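Local coordinates for protein Cfl (Pectobacterium brasiliense, PDB 7A9J) that probably activates carboxylic acids, coronafacic acid among them, with ATP for ligation, as members of the AMP-binding enzyme family do, at residues Gly198-Leu212 with Ser382-Ile395. The protein carries 1 engineered substitution. Residues are numbered along the deposited sequence; the frame is centred on the assembly and turned at random.
Sequences GIVYSQKTLIDAVNL and SPAKTIGIWNGHDI
In a small antiparallel sheet of the AMP-binding fold, strand 198-202 pairs with strand 388-390, and helix 203-214 carries the contact on along residues 382-387. Trp390 N donates to Gly198 O (2.7 Å) in the carbonyl plane, and Ile387 N donates a nearly straight hydrogen bond to Val200 O (2.8 Å). At Gly388, with phi 157° and psi -169°, a side chain would collide with the carbonyl oxygen of Ile387. On one face, Ile199 CD1 meets Ile389 CG1 at 3.7 Å; on the other, Val200 lays CG2 against Trp390 CB and CG1 against Ile395 CD1.

Where strand becomes helix, Ser202 and Thr205 form a capping box: Ser202 OG, at the N-cap, accepts from Thr205 N, and Thr205 OG1 (chi1 -44°) accepts from Ser202 N. Thr205 OG1 also donates to Lys385 O at 2.8 Å, from above the carbonyl plane. Its methyl CG2 lies over one face of the Tyr201 ring, toward the rim; the tyrosine hydroxyl bonds Gly340 O. Farther along, Ala384 CB nestles against Asp208 CB (3.7 Å), and a water bridges Asp208 OD2 to Lys385 N. With both roles of its buried hydroxyl filled, Thr205 is fixed in rotation, which sets its methyl against Tyr201, near the bound indene acid.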
loop_
_atom_site.group_PDB
_atom_site.type_symbol
_atom_site.label_atom_id
_atom_site.label_comp_id
_atom_site.label_asym_id
_atom_site.label_seq_id
_atom_site.Cartn_x
_atom_site.Cartn_y
_atom_site.Cartn_z
ATOM N N GLY A 198 10.922 12.982 -4.971
ATOM C CA GLY A 198 11.436 11.774 -5.574
ATOM C C GLY A 198 12.322 11.040 -4.593
ATOM O O GLY A 198 13.453 11.447 -4.376
ATOM N N ILE A 199 11.825 9.957 -4.012
ATOM C CA ILE A 199 12.594 9.216 -3.018
ATOM C C ILE A 199 13.525 8.272 -3.761
ATOM O O ILE A 199 13.094 7.468 -4.585
ATOM C CB ILE A 199 11.679 8.436 -2.069
ATOM C CG1 ILE A 199 10.665 9.390 -1.408
ATOM C CG2 ILE A 199 12.504 7.683 -1.056
ATOM C CD1 ILE A 199 11.312 10.527 -0.654
ATOM N N VAL A 200 14.812 8.393 -3.488
ATOM C CA VAL A 200 15.823 7.684 -4.262
ATOM C C VAL A 200 16.198 6.424 -3.506
ATOM O O VAL A 200 16.615 6.490 -2.348
ATOM C CB VAL A 200 17.051 8.568 -4.516
ATOM C CG1 VAL A 200 18.101 7.787 -5.357
ATOM C CG2 VAL A 200 16.591 9.839 -5.254
ATOM N N TYR A 201 16.080 5.298 -4.185
ATOM C CA TYR A 201 16.506 3.974 -3.707
ATOM C C TYR A 201 17.786 3.576 -4.418
ATOM O O TYR A 201 17.860 3.696 -5.648
ATOM C CB TYR A 201 15.496 2.911 -4.078
ATOM C CG TYR A 201 14.279 2.860 -3.193
ATOM C CD1 TYR A 201 13.522 3.990 -2.939
ATOM C CD2 TYR A 201 13.847 1.627 -2.710
ATOM C CE1 TYR A 201 12.402 3.927 -2.125
ATOM C CE2 TYR A 201 12.696 1.532 -1.929
ATOM C CZ TYR A 201 11.964 2.672 -1.678
ATOM O OH TYR A 201 10.793 2.610 -0.918
ATOM N N SER A 202 18.774 3.091 -3.659
ATOM C CA SER A 202 19.873 2.362 -4.279
ATOM C C SER A 202 19.499 0.893 -4.479
ATOM O O SER A 202 18.426 0.429 -4.068
ATOM C CB SER A 202 21.137 2.475 -3.429
ATOM O OG SER A 202 20.931 1.758 -2.219
ATOM N N GLN A 203 20.376 0.185 -5.219
ATOM C CA GLN A 203 20.286 -1.270 -5.262
ATOM C C GLN A 203 20.167 -1.850 -3.853
ATOM O O GLN A 203 19.332 -2.740 -3.610
ATOM C CB GLN A 203 21.483 -1.851 -6.030
ATOM C CG GLN A 203 21.504 -1.432 -7.514
ATOM C CD GLN A 203 20.668 -2.364 -8.404
ATOM O OE1 GLN A 203 20.163 -3.379 -7.949
ATOM N NE2 GLN A 203 20.569 -2.026 -9.708
ATOM N N LYS A 204 20.967 -1.340 -2.909
ATOM C CA LYS A 204 20.887 -1.812 -1.529
ATOM C C LYS A 204 19.551 -1.469 -0.861
ATOM O O LYS A 204 19.004 -2.315 -0.139
ATOM C CB LYS A 204 22.039 -1.251 -0.689
ATOM C CG LYS A 204 22.080 -1.870 0.721
ATOM C CD LYS A 204 23.318 -1.382 1.524
ATOM C CE LYS A 204 23.491 -2.150 2.853
ATOM N NZ LYS A 204 22.257 -2.249 3.681
ATOM N N THR A 205 19.040 -0.223 -1.023
ATOM C CA THR A 205 17.708 0.066 -0.488
ATOM C C THR A 205 16.701 -0.979 -0.940
ATOM O O THR A 205 15.886 -1.492 -0.144
ATOM C CB THR A 205 17.173 1.433 -0.949
ATOM O OG1 THR A 205 18.182 2.439 -0.852
ATOM C CG2 THR A 205 16.005 1.857 -0.002
ATOM N N LEU A 206 16.753 -1.323 -2.229
ATOM C CA LEU A 206 15.768 -2.249 -2.742
ATOM C C LEU A 206 15.967 -3.658 -2.163
ATOM O O LEU A 206 14.983 -4.324 -1.822
ATOM C CB LEU A 206 15.877 -2.241 -4.267
ATOM C CG LEU A 206 14.711 -2.784 -5.028
ATOM C CD1 LEU A 206 13.442 -1.986 -4.720
ATOM C CD2 LEU A 206 15.118 -2.658 -6.527
ATOM N N ILE A 207 17.221 -4.123 -2.089
ATOM C CA ILE A 207 17.527 -5.402 -1.429
ATOM C C ILE A 207 16.896 -5.400 -0.022
ATOM O O ILE A 207 16.182 -6.333 0.366
ATOM C CB ILE A 207 19.048 -5.595 -1.340
ATOM C CG1 ILE A 207 19.698 -5.827 -2.747
ATOM C CG2 ILE A 207 19.442 -6.741 -0.369
ATOM C CD1 ILE A 207 21.187 -5.751 -2.624
ATOM N N ASP A 208 17.182 -4.355 0.757
ATOM C CA ASP A 208 16.727 -4.330 2.149
ATOM C C ASP A 208 15.206 -4.170 2.229
ATOM O O ASP A 208 14.557 -4.783 3.085
ATOM C CB ASP A 208 17.453 -3.215 2.924
ATOM C CG ASP A 208 18.986 -3.494 3.031
ATOM O OD1 ASP A 208 19.364 -4.693 3.000
ATOM O OD2 ASP A 208 19.787 -2.541 3.178
ATOM N N ALA A 209 14.611 -3.409 1.295
ATOM C CA ALA A 209 13.161 -3.271 1.281
ATOM C C ALA A 209 12.473 -4.577 0.884
ATOM O O ALA A 209 11.388 -4.908 1.397
ATOM C CB ALA A 209 12.759 -2.152 0.327
ATOM N N VAL A 210 13.047 -5.297 -0.093
ATOM C CA VAL A 210 12.478 -6.589 -0.447
ATOM C C VAL A 210 12.606 -7.559 0.721
ATOM O O VAL A 210 11.687 -8.358 0.993
ATOM C CB VAL A 210 13.185 -7.143 -1.717
ATOM C CG1 VAL A 210 12.784 -8.588 -1.919
ATOM C CG2 VAL A 210 12.700 -6.281 -2.946
ATOM N N ASN A 211 13.749 -7.508 1.420
ATOM C CA ASN A 211 13.955 -8.373 2.588
ATOM C C ASN A 211 12.925 -8.077 3.699
ATOM O O ASN A 211 12.408 -9.027 4.320
ATOM C CB ASN A 211 15.365 -8.209 3.153
ATOM C CG ASN A 211 16.432 -8.909 2.297
ATOM O OD1 ASN A 211 16.118 -9.718 1.436
ATOM N ND2 ASN A 211 17.694 -8.582 2.546
ATOM N N LEU A 212 12.573 -6.806 3.900
ATOM C CA LEU A 212 11.466 -6.485 4.814
ATOM C C LEU A 212 10.173 -7.092 4.282
ATOM O O LEU A 212 9.401 -7.713 5.028
ATOM C CB LEU A 212 11.270 -4.976 4.961
ATOM C CG LEU A 212 12.391 -4.293 5.757
ATOM C CD1 LEU A 212 12.374 -2.794 5.490
ATOM C CD2 LEU A 212 12.183 -4.586 7.303
ATOM N N SER A 382 14.446 2.651 9.632
ATOM C CA SER A 382 14.299 1.407 8.863
ATOM C C SER A 382 15.660 0.865 8.407
ATOM O O SER A 382 16.593 1.653 8.178
ATOM C CB SER A 382 13.404 1.653 7.638
ATOM O OG SER A 382 13.501 0.542 6.741
ATOM N N PRO A 383 15.827 -0.466 8.322
ATOM C CA PRO A 383 17.071 -1.007 7.747
ATOM C C PRO A 383 17.163 -0.796 6.258
ATOM O O PRO A 383 18.261 -0.943 5.691
ATOM C CB PRO A 383 17.014 -2.501 8.098
ATOM C CG PRO A 383 15.536 -2.816 8.061
ATOM C CD PRO A 383 14.907 -1.551 8.709
ATOM N N ALA A 384 16.058 -0.453 5.596
ATOM C CA ALA A 384 16.108 -0.068 4.188
ATOM C C ALA A 384 16.260 1.447 4.136
ATOM O O ALA A 384 15.288 2.198 4.257
ATOM C CB ALA A 384 14.887 -0.571 3.434
ATOM N N LYS A 385 17.495 1.882 3.986
ATOM C CA LYS A 385 17.845 3.296 3.977
ATOM C C LYS A 385 17.738 3.856 2.573
ATOM O O LYS A 385 18.545 3.508 1.688
ATOM C CB LYS A 385 19.261 3.494 4.492
ATOM C CG LYS A 385 19.544 2.760 5.739
ATOM C CD LYS A 385 19.108 3.574 6.893
ATOM C CE LYS A 385 19.678 2.974 8.160
ATOM N NZ LYS A 385 18.682 3.340 9.180
ATOM N N THR A 386 16.792 4.767 2.376
ATOM C CA THR A 386 16.750 5.521 1.133
ATOM C C THR A 386 17.931 6.491 1.083
ATOM O O THR A 386 18.490 6.891 2.105
ATOM C CB THR A 386 15.417 6.245 0.996
ATOM O OG1 THR A 386 15.246 7.112 2.130
ATOM C CG2 THR A 386 14.280 5.211 0.992
ATOM N N ILE A 387 18.324 6.862 -0.125
ATOM C CA ILE A 387 19.541 7.619 -0.316
ATOM C C ILE A 387 19.296 9.097 -0.088
ATOM O O ILE A 387 20.201 9.821 0.329
ATOM C CB ILE A 387 20.087 7.395 -1.743
ATOM C CG1 ILE A 387 20.265 5.898 -2.018
ATOM C CG2 ILE A 387 21.317 8.177 -1.960
ATOM C CD1 ILE A 387 20.871 5.109 -0.853
ATOM N N GLY A 388 18.103 9.573 -0.392
ATOM C CA GLY A 388 17.874 11.000 -0.404
ATOM C C GLY A 388 16.678 11.324 -1.281
ATOM O O GLY A 388 15.902 10.455 -1.665
ATOM N N ILE A 389 16.518 12.607 -1.538
ATOM C CA ILE A 389 15.389 13.085 -2.316
ATOM C C ILE A 389 15.922 13.754 -3.557
ATOM O O ILE A 389 16.783 14.648 -3.481
ATOM C CB ILE A 389 14.491 14.049 -1.505
ATOM C CG1 ILE A 389 13.789 13.285 -0.368
ATOM C CG2 ILE A 389 13.531 14.756 -2.453
ATOM C CD1 ILE A 389 12.975 14.195 0.569
ATOM N N TRP A 390 15.416 13.319 -4.703
ATOM C CA TRP A 390 15.784 13.926 -5.952
ATOM C C TRP A 390 15.009 15.228 -6.094
ATOM O O TRP A 390 13.778 15.218 -6.048
ATOM C CB TRP A 390 15.453 12.974 -7.101
ATOM C CG TRP A 390 15.692 13.602 -8.348
ATOM C CD1 TRP A 390 14.758 13.997 -9.256
ATOM C CD2 TRP A 390 16.960 13.980 -8.883
ATOM N NE1 TRP A 390 15.358 14.572 -10.324
ATOM C CE2 TRP A 390 16.715 14.586 -10.127
ATOM C CE3 TRP A 390 18.283 13.868 -8.428
ATOM C CZ2 TRP A 390 17.743 15.068 -10.939
ATOM C CZ3 TRP A 390 19.306 14.353 -9.232
ATOM C CH2 TRP A 390 19.029 14.952 -10.472
ATOM N N ASN A 391 15.709 16.331 -6.296
ATOM C CA ASN A 391 15.045 17.630 -6.258
ATOM C C ASN A 391 14.912 18.227 -7.635
ATOM O O ASN A 391 14.606 19.414 -7.767
ATOM C CB ASN A 391 15.777 18.581 -5.302
ATOM C CG ASN A 391 17.212 18.894 -5.727
ATOM O OD1 ASN A 391 17.584 18.830 -6.906
ATOM N ND2 ASN A 391 18.029 19.257 -4.742
ATOM N N GLY A 392 15.116 17.415 -8.669
ATOM C CA GLY A 392 15.191 17.871 -10.022
ATOM C C GLY A 392 16.606 18.045 -10.525
ATOM O O GLY A 392 16.864 17.816 -11.715
ATOM N N HIS A 393 17.531 18.433 -9.648
ATOM C CA HIS A 393 18.909 18.701 -10.050
ATOM C C HIS A 393 19.927 17.852 -9.312
ATOM O O HIS A 393 20.892 17.395 -9.932
ATOM C CB HIS A 393 19.245 20.181 -9.839
ATOM C CG HIS A 393 18.102 21.098 -10.121
ATOM N ND1 HIS A 393 17.099 21.339 -9.205
ATOM C CD2 HIS A 393 17.790 21.825 -11.221
ATOM C CE1 HIS A 393 16.223 22.180 -9.726
ATOM N NE2 HIS A 393 16.619 22.492 -10.948
ATOM N N ASP A 394 19.745 17.634 -8.007
ATOM C CA ASP A 394 20.646 16.796 -7.219
ATOM C C ASP A 394 19.853 16.023 -6.174
ATOM O O ASP A 394 18.649 16.227 -5.987
ATOM C CB ASP A 394 21.743 17.614 -6.537
ATOM C CG ASP A 394 22.704 18.243 -7.532
ATOM O OD1 ASP A 394 22.441 19.392 -7.944
ATOM O OD2 ASP A 394 23.703 17.586 -7.915
ATOM N N ILE A 395 20.542 15.119 -5.492
ATOM C CA ILE A 395 19.955 14.377 -4.395
ATOM C C ILE A 395 20.182 15.136 -3.104
ATOM O O ILE A 395 21.316 15.460 -2.761
ATOM C CB ILE A 395 20.558 12.974 -4.296
ATOM C CG1 ILE A 395 20.577 12.351 -5.680
ATOM C CG2 ILE A 395 19.813 12.154 -3.230
ATOM C CD1 ILE A 395 20.709 10.856 -5.643
HETATM O O HOH W 1 19.516 0.099 2.879
#